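Side-chain contacts in importin subunit beta-1 (Saccharomyces cerevisiae, PDB 5OWU), which carries proteins into the nucleus as the import receptor partner of importin alpha, which recognises the classical nuclear localization signal of the cargo: residues T658-I663 with N683-M688; Q687-P692 with E697-V702. All coordinates share one frame; numbering follows the deposited sequence.

Interaction 1 of 2, residues T658-I663 with N683-M688; sequences TAVGFI and NVLAQM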
ATOM      1  N   THR A 658      -4.658 -20.223  -4.893  1.00 42.19           N
ATOM      2  CA  THR A 658      -5.300 -21.021  -3.861  1.00 45.80           C
ATOM      3  C   THR A 658      -5.130 -22.509  -4.135  1.00 31.82           C
ATOM      4  O   THR A 658      -4.996 -23.298  -3.194  1.00 40.09           O
ATOM      5  CB  THR A 658      -6.776 -20.640  -3.764  1.00 45.09           C
ATOM      6  OG1 THR A 658      -6.883 -19.219  -3.601  1.00 45.50           O
ATOM      7  CG2 THR A 658      -7.434 -21.326  -2.580  1.00 42.65           C
ATOM      8  N   ALA A 659      -5.109 -22.904  -5.409  1.00 38.54           N
ATOM      9  CA  ALA A 659      -4.834 -24.297  -5.745  1.00 38.65           C
ATOM     10  C   ALA A 659      -3.412 -24.689  -5.340  1.00 30.89           C
ATOM     11  O   ALA A 659      -3.179 -25.796  -4.824  1.00 33.54           O
ATOM     12  CB  ALA A 659      -5.071 -24.521  -7.242  1.00 29.48           C
ATOM     13  N   VAL A 660      -2.446 -23.785  -5.542  1.00 35.70           N
ATOM     14  CA  VAL A 660      -1.109 -24.013  -4.995  1.00 34.75           C
ATOM     15  C   VAL A 660      -1.187 -24.179  -3.485  1.00 35.07           C
ATOM     16  O   VAL A 660      -0.461 -24.988  -2.896  1.00 35.75           O
ATOM     17  CB  VAL A 660      -0.151 -22.872  -5.378  1.00 29.91           C
ATOM     18  CG1 VAL A 660       1.189 -23.033  -4.651  1.00 33.09           C
ATOM     19  CG2 VAL A 660       0.080 -22.844  -6.873  1.00 25.93           C
ATOM     20  N   GLY A 661      -2.059 -23.408  -2.833  1.00 33.76           N
ATOM     21  CA  GLY A 661      -2.241 -23.567  -1.399  1.00 32.69           C
ATOM     22  C   GLY A 661      -2.803 -24.922  -1.027  1.00 27.77           C
ATOM     23  O   GLY A 661      -2.506 -25.453   0.052  1.00 31.93           O
ATOM     24  N   PHE A 662      -3.631 -25.500  -1.899  1.00 30.14           N
ATOM     25  CA  PHE A 662      -4.054 -26.882  -1.703  1.00 28.84           C
ATOM     26  C   PHE A 662      -2.857 -27.819  -1.729  1.00 30.47           C
ATOM     27  O   PHE A 662      -2.716 -28.695  -0.864  1.00 32.19           O
ATOM     28  CB  PHE A 662      -5.059 -27.291  -2.777  1.00 28.22           C
ATOM     29  CG  PHE A 662      -5.476 -28.733  -2.692  1.00 30.32           C
ATOM     30  CD1 PHE A 662      -6.487 -29.125  -1.836  1.00 33.59           C
ATOM     31  CD2 PHE A 662      -4.848 -29.695  -3.461  1.00 23.75           C
ATOM     32  CE1 PHE A 662      -6.873 -30.453  -1.752  1.00 38.61           C
ATOM     33  CE2 PHE A 662      -5.226 -31.025  -3.380  1.00 34.66           C
ATOM     34  CZ  PHE A 662      -6.240 -31.403  -2.524  1.00 37.09           C
ATOM     35  N   ILE A 663      -1.981 -27.657  -2.724  1.00 30.81           N
ATOM     36  CA  ILE A 663      -0.779 -28.491  -2.764  1.00 27.13           C
ATOM     37  C   ILE A 663       0.011 -28.335  -1.467  1.00 30.00           C
ATOM     38  O   ILE A 663       0.466 -29.323  -0.875  1.00 27.88           O
ATOM     39  CB  ILE A 663       0.075 -28.156  -4.001  1.00 26.56           C
ATOM     40  CG1 ILE A 663      -0.729 -28.385  -5.278  1.00 33.88           C
ATOM     41  CG2 ILE A 663       1.342 -29.024  -4.025  1.00 30.43           C
ATOM     42  CD1 ILE A 663      -0.036 -27.906  -6.541  1.00 38.31           C
ATOM     43  N   ASN A 683       5.842 -31.372 -12.035  1.00 27.55           N
ATOM     44  CA  ASN A 683       5.669 -31.106 -13.454  1.00 37.32           C
ATOM     45  C   ASN A 683       4.722 -29.933 -13.649  1.00 41.05           C
ATOM     46  O   ASN A 683       5.092 -28.910 -14.237  1.00 45.71           O
ATOM     47  CB  ASN A 683       5.171 -32.359 -14.178  1.00 40.66           C
ATOM     48  CG  ASN A 683       6.265 -33.394 -14.349  1.00 44.45           C
ATOM     49  OD1 ASN A 683       7.447 -33.058 -14.381  1.00 43.67           O
ATOM     50  ND2 ASN A 683       5.877 -34.658 -14.448  1.00 52.05           N
ATOM     51  N   VAL A 684       3.515 -30.030 -13.084  1.00 42.50           N
ATOM     52  CA  VAL A 684       2.550 -28.956 -13.285  1.00 40.41           C
ATOM     53  C   VAL A 684       3.165 -27.635 -12.859  1.00 39.01           C
ATOM     54  O   VAL A 684       3.152 -26.649 -13.610  1.00 44.23           O
ATOM     55  CB  VAL A 684       1.240 -29.242 -12.527  1.00 46.85           C
ATOM     56  CG1 VAL A 684       0.274 -28.078 -12.681  1.00 47.92           C
ATOM     57  CG2 VAL A 684       0.597 -30.509 -13.040  1.00 55.14           C
ATOM     58  N   LEU A 685       3.778 -27.613 -11.673  1.00 37.68           N
ATOM     59  CA  LEU A 685       4.284 -26.349 -11.156  1.00 40.49           C
ATOM     60  C   LEU A 685       5.334 -25.777 -12.091  1.00 48.38           C
ATOM     61  O   LEU A 685       5.326 -24.573 -12.385  1.00 40.28           O
ATOM     62  CB  LEU A 685       4.842 -26.542  -9.744  1.00 36.44           C
ATOM     63  CG  LEU A 685       3.775 -26.802  -8.675  1.00 32.76           C
ATOM     64  CD1 LEU A 685       4.397 -27.352  -7.390  1.00 33.77           C
ATOM     65  CD2 LEU A 685       2.988 -25.544  -8.382  1.00 30.10           C
ATOM     66  N   ALA A 686       6.210 -26.637 -12.621  1.00 43.77           N
ATOM     67  CA  ALA A 686       7.247 -26.150 -13.521  1.00 51.59           C
ATOM     68  C   ALA A 686       6.623 -25.479 -14.736  1.00 52.35           C
ATOM     69  O   ALA A 686       7.076 -24.412 -15.167  1.00 58.32           O
ATOM     70  CB  ALA A 686       8.166 -27.299 -13.937  1.00 40.90           C
ATOM     71  N   GLN A 687       5.557 -26.070 -15.279  1.00 48.95           N
ATOM     72  CA  GLN A 687       4.849 -25.428 -16.378  1.00 56.54           C
ATOM     73  C   GLN A 687       4.276 -24.086 -15.935  1.00 64.76           C
ATOM     74  O   GLN A 687       4.468 -23.063 -16.604  1.00 59.50           O
ATOM     75  CB  GLN A 687       3.740 -26.345 -16.891  1.00 56.20           C
ATOM     76  CG  GLN A 687       4.220 -27.711 -17.357  1.00 59.09           C
ATOM     77  CD  GLN A 687       3.102 -28.743 -17.390  1.00 70.03           C
ATOM     78  OE1 GLN A 687       1.974 -28.442 -17.783  1.00 78.33           O
ATOM     79  NE2 GLN A 687       3.409 -29.966 -16.961  1.00 68.72           N
ATOM     80  N   MET A 688       3.601 -24.066 -14.780  1.00 53.02           N
ATOM     81  CA  MET A 688       2.872 -22.869 -14.374  1.00 51.64           C
ATOM     82  C   MET A 688       3.799 -21.667 -14.280  1.00 57.05           C
ATOM     83  O   MET A 688       3.530 -20.612 -14.866  1.00 59.95           O
ATOM     84  CB  MET A 688       2.181 -23.101 -13.034  1.00 42.05           C
ATOM     85  CG  MET A 688       1.042 -24.092 -13.069  1.00 45.81           C
ATOM     86  SD  MET A 688       0.642 -24.671 -11.410  1.00 42.24           S
ATOM     87  CE  MET A 688       0.300 -23.124 -10.580  1.00 39.39           C
TER
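Val-660 and Leu-685 bring helical segments 658-663 and 683-688 nearest together, with CA atoms 8.5 Å apart, where the two run nearly antiparallel at 151° with segment axes 12.5 Å apart. At this wide spacing only the ends of long or branched side chains meet, and just 142 Å² is buried. The closest touch is Val-660 CG2 against Met-688 CE at 3.7 Å, the two side chains sliding past each other in opposite directions. With CG1 of Val-660 anti to the backbone N (chi1 173°), CG2 is left beside that N and anti to the carbonyl carbon. The methionine chain bends at its last torsion (chi3 57°) to bring its terminal methyl there. The same valine methyl also meets Leu-685 CD2 at 4.2 Å. One turn further along, Ile-663 brings its terminal CD1 to 4.3 Å from that same Leu-685 CD2. Leu-685 CD2 thus sits against one branched side chain from each of two successive turns. The pair joins HEAT 15 to HEAT 16. Helix 698-713 packs against both segments through Val-705, which touches Val-660 and Leu-685, while Ile-663 and Ala-659 pack on helix 637-649, and Thr-658 and Phe-662 turn to helix 615-629.

Interaction 2 of 2, residues Q687-P692 with E697-V702; sequences QMISNP and ELKPAV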
ATOM      1  N   GLN A 687       5.557 -26.070 -15.279  1.00 48.95           N
ATOM      2  CA  GLN A 687       4.849 -25.428 -16.378  1.00 56.54           C
ATOM      3  C   GLN A 687       4.276 -24.086 -15.935  1.00 64.76           C
ATOM      4  O   GLN A 687       4.468 -23.063 -16.604  1.00 59.50           O
ATOM      5  CB  GLN A 687       3.740 -26.345 -16.891  1.00 56.20           C
ATOM      6  CG  GLN A 687       4.220 -27.711 -17.357  1.00 59.09           C
ATOM      7  CD  GLN A 687       3.102 -28.743 -17.390  1.00 70.03           C
ATOM      8  OE1 GLN A 687       1.974 -28.442 -17.783  1.00 78.33           O
ATOM      9  NE2 GLN A 687       3.409 -29.966 -16.961  1.00 68.72           N
ATOM     10  N   MET A 688       3.601 -24.066 -14.780  1.00 53.02           N
ATOM     11  CA  MET A 688       2.872 -22.869 -14.374  1.00 51.64           C
ATOM     12  C   MET A 688       3.799 -21.667 -14.280  1.00 57.05           C
ATOM     13  O   MET A 688       3.530 -20.612 -14.866  1.00 59.95           O
ATOM     14  CB  MET A 688       2.181 -23.101 -13.034  1.00 42.05           C
ATOM     15  CG  MET A 688       1.042 -24.092 -13.069  1.00 45.81           C
ATOM     16  SD  MET A 688       0.642 -24.671 -11.410  1.00 42.24           S
ATOM     17  CE  MET A 688       0.300 -23.124 -10.580  1.00 39.39           C
ATOM     18  N   ILE A 689       4.900 -21.809 -13.539  1.00 50.93           N
ATOM     19  CA  ILE A 689       5.804 -20.689 -13.330  1.00 53.59           C
ATOM     20  C   ILE A 689       6.555 -20.316 -14.598  1.00 58.53           C
ATOM     21  O   ILE A 689       7.171 -19.246 -14.647  1.00 57.18           O
ATOM     22  CB  ILE A 689       6.773 -21.009 -12.169  1.00 48.88           C
ATOM     23  CG1 ILE A 689       7.384 -19.716 -11.618  1.00 62.04           C
ATOM     24  CG2 ILE A 689       7.863 -22.005 -12.605  1.00 50.34           C
ATOM     25  CD1 ILE A 689       8.147 -19.894 -10.317  1.00 53.88           C
ATOM     26  N   SER A 690       6.499 -21.159 -15.632  1.00 69.62           N
ATOM     27  CA  SER A 690       7.103 -20.848 -16.919  1.00 69.27           C
ATOM     28  C   SER A 690       6.118 -20.218 -17.894  1.00 78.74           C
ATOM     29  O   SER A 690       6.499 -19.923 -19.032  1.00 85.20           O
ATOM     30  CB  SER A 690       7.690 -22.116 -17.549  1.00 68.21           C
ATOM     31  OG  SER A 690       6.754 -22.736 -18.418  1.00 72.91           O
ATOM     32  N   ASN A 691       4.869 -20.008 -17.484  1.00 69.72           N
ATOM     33  CA  ASN A 691       3.845 -19.463 -18.368  1.00 64.34           C
ATOM     34  C   ASN A 691       3.916 -17.939 -18.354  1.00 77.67           C
ATOM     35  O   ASN A 691       3.783 -17.337 -17.279  1.00 67.65           O
ATOM     36  CB  ASN A 691       2.469 -19.921 -17.925  1.00 64.40           C
ATOM     37  CG  ASN A 691       1.397 -19.615 -18.940  1.00 67.84           C
ATOM     38  OD1 ASN A 691       1.515 -18.677 -19.727  1.00 77.61           O
ATOM     39  ND2 ASN A 691       0.337 -20.408 -18.930  1.00 61.73           N
ATOM     40  N   PRO A 692       4.132 -17.276 -19.498  1.00 76.92           N
ATOM     41  CA  PRO A 692       4.175 -15.803 -19.481  1.00 82.58           C
ATOM     42  C   PRO A 692       2.854 -15.155 -19.105  1.00 77.78           C
ATOM     43  O   PRO A 692       2.859 -14.041 -18.567  1.00 72.38           O
ATOM     44  CB  PRO A 692       4.591 -15.446 -20.915  1.00 82.59           C
ATOM     45  CG  PRO A 692       5.304 -16.652 -21.411  1.00 85.62           C
ATOM     46  CD  PRO A 692       4.602 -17.819 -20.785  1.00 80.33           C
ATOM     47  N   GLU A 697       1.538 -12.652  -8.700  1.00 51.99           N
ATOM     48  CA  GLU A 697       1.378 -13.307  -7.405  1.00 56.56           C
ATOM     49  C   GLU A 697       1.615 -14.811  -7.476  1.00 55.09           C
ATOM     50  O   GLU A 697       1.830 -15.439  -6.436  1.00 44.55           O
ATOM     51  CB  GLU A 697      -0.021 -13.045  -6.837  1.00 62.96           C
ATOM     52  CG  GLU A 697      -0.309 -11.587  -6.466  1.00 69.54           C
ATOM     53  CD  GLU A 697      -0.694 -10.722  -7.659  1.00 65.56           C
ATOM     54  OE1 GLU A 697      -1.051 -11.278  -8.718  1.00 58.91           O
ATOM     55  OE2 GLU A 697      -0.639  -9.480  -7.539  1.00 71.28           O
ATOM     56  N   LEU A 698       1.579 -15.403  -8.673  1.00 43.76           N
ATOM     57  CA  LEU A 698       1.805 -16.839  -8.791  1.00 46.52           C
ATOM     58  C   LEU A 698       3.254 -17.192  -8.497  1.00 44.78           C
ATOM     59  O   LEU A 698       3.528 -18.203  -7.837  1.00 39.73           O
ATOM     60  CB  LEU A 698       1.401 -17.323 -10.183  1.00 46.26           C
ATOM     61  CG  LEU A 698       1.375 -18.847 -10.350  1.00 53.35           C
ATOM     62  CD1 LEU A 698       0.189 -19.455  -9.614  1.00 52.40           C
ATOM     63  CD2 LEU A 698       1.350 -19.240 -11.816  1.00 57.16           C
ATOM     64  N   LYS A 699       4.192 -16.365  -8.956  1.00 39.48           N
ATOM     65  CA  LYS A 699       5.605 -16.702  -8.795  1.00 40.63           C
ATOM     66  C   LYS A 699       5.979 -16.963  -7.339  1.00 44.27           C
ATOM     67  O   LYS A 699       6.528 -18.040  -7.048  1.00 39.37           O
ATOM     68  CB  LYS A 699       6.465 -15.596  -9.415  1.00 47.55           C
ATOM     69  CG  LYS A 699       7.948 -15.688  -9.107  1.00 48.46           C
ATOM     70  CD  LYS A 699       8.786 -15.033 -10.206  1.00 57.51           C
ATOM     71  CE  LYS A 699      10.078 -14.454  -9.655  1.00 53.23           C
ATOM     72  NZ  LYS A 699      11.111 -14.230 -10.713  1.00 59.68           N
ATOM     73  N   PRO A 700       5.726 -16.060  -6.389  1.00 43.82           N
ATOM     74  CA  PRO A 700       6.087 -16.376  -4.994  1.00 40.82           C
ATOM     75  C   PRO A 700       5.405 -17.628  -4.463  1.00 36.21           C
ATOM     76  O   PRO A 700       6.063 -18.473  -3.838  1.00 39.72           O
ATOM     77  CB  PRO A 700       5.668 -15.110  -4.227  1.00 46.16           C
ATOM     78  CG  PRO A 700       4.763 -14.353  -5.154  1.00 45.64           C
ATOM     79  CD  PRO A 700       5.206 -14.691  -6.531  1.00 53.38           C
ATOM     80  N   ALA A 701       4.104 -17.787  -4.719  1.00 34.61           N
ATOM     81  CA  ALA A 701       3.384 -18.961  -4.238  1.00 40.99           C
ATOM     82  C   ALA A 701       4.091 -20.248  -4.653  1.00 33.61           C
ATOM     83  O   ALA A 701       4.416 -21.099  -3.814  1.00 34.56           O
ATOM     84  CB  ALA A 701       1.949 -18.942  -4.761  1.00 41.86           C
ATOM     85  N   VAL A 702       4.379 -20.386  -5.946  1.00 32.69           N
ATOM     86  CA  VAL A 702       5.045 -21.596  -6.417  1.00 31.90           C
ATOM     87  C   VAL A 702       6.389 -21.762  -5.720  1.00 38.43           C
ATOM     88  O   VAL A 702       6.723 -22.852  -5.235  1.00 33.59           O
ATOM     89  CB  VAL A 702       5.179 -21.569  -7.948  1.00 30.29           C
ATOM     90  CG1 VAL A 702       5.973 -22.765  -8.446  1.00 34.29           C
ATOM     91  CG2 VAL A 702       3.794 -21.569  -8.570  1.00 32.67           C
TER
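Ile-689 and Leu-698 each meet a peptide group across this contact, and no ring takes part: Ile-689 CD1 stands 4.1 Å from Lys-699 O, and Leu-698 CD2 lies 4.0 Å from Met-688 O. Within 687-692, the flat carbonyl of Gln-687 takes two donors on one face, Ser-690 N and Ser-690 OG. The hydroxyl bond is 2.9 Å from Ser-690 OG to Gln-687 O, tilted 20° from the carbonyl plane, and it ties the turn after Ile-689 back onto the helix. Ile-689 extends its CG1 arm opposite the backbone N (chi1 -160°), which carries CD1 to Val-702 CG1 at 4.1 Å; the two side chains cross obliquely. Leu-698 meets Met-688 at about a right angle, with CD1 3.8 Å from Met-688 CE and CD2 4.1 Å from Met-688 CB. Lys-699 adds its CG, 4.4 Å from Ile-689 CD1, to its carbonyl O; the side chain leads away and also touches Tyr-746 and Val-750 of helix 741-764. The contact closes the helix hairpin of HEAT 16 across a short loop. With no polar bond between the two segments, it rests on van der Waals packing, mostly of apolar side chains, so shape fit rather than directional bonding holds the helices at this end.

How the interactions relate
Interactions 1 and 2 lie 8 Å apart between centres and share helix 675-689. Met-688 CE is the atom common to both, touching Val-660, Leu-698 and Val-702. The two contacts are continuous, mainly through apolar side chains. Leu-685 CD2 touches Val-702 CG2 at 4.1 Å, Val-660 CG2 reaches that same Val-702 CG2 at 4.3 Å, and Val-660 CG1 packs on a backbone atom, Ala-701 O, at 3.9 Å. Interaction 1 joins HEAT 15 to HEAT 16, whereas interaction 2 links the two helices within HEAT 16, so three consecutive helices meet around Met-688. This is structural packing of the superhelical solenoid.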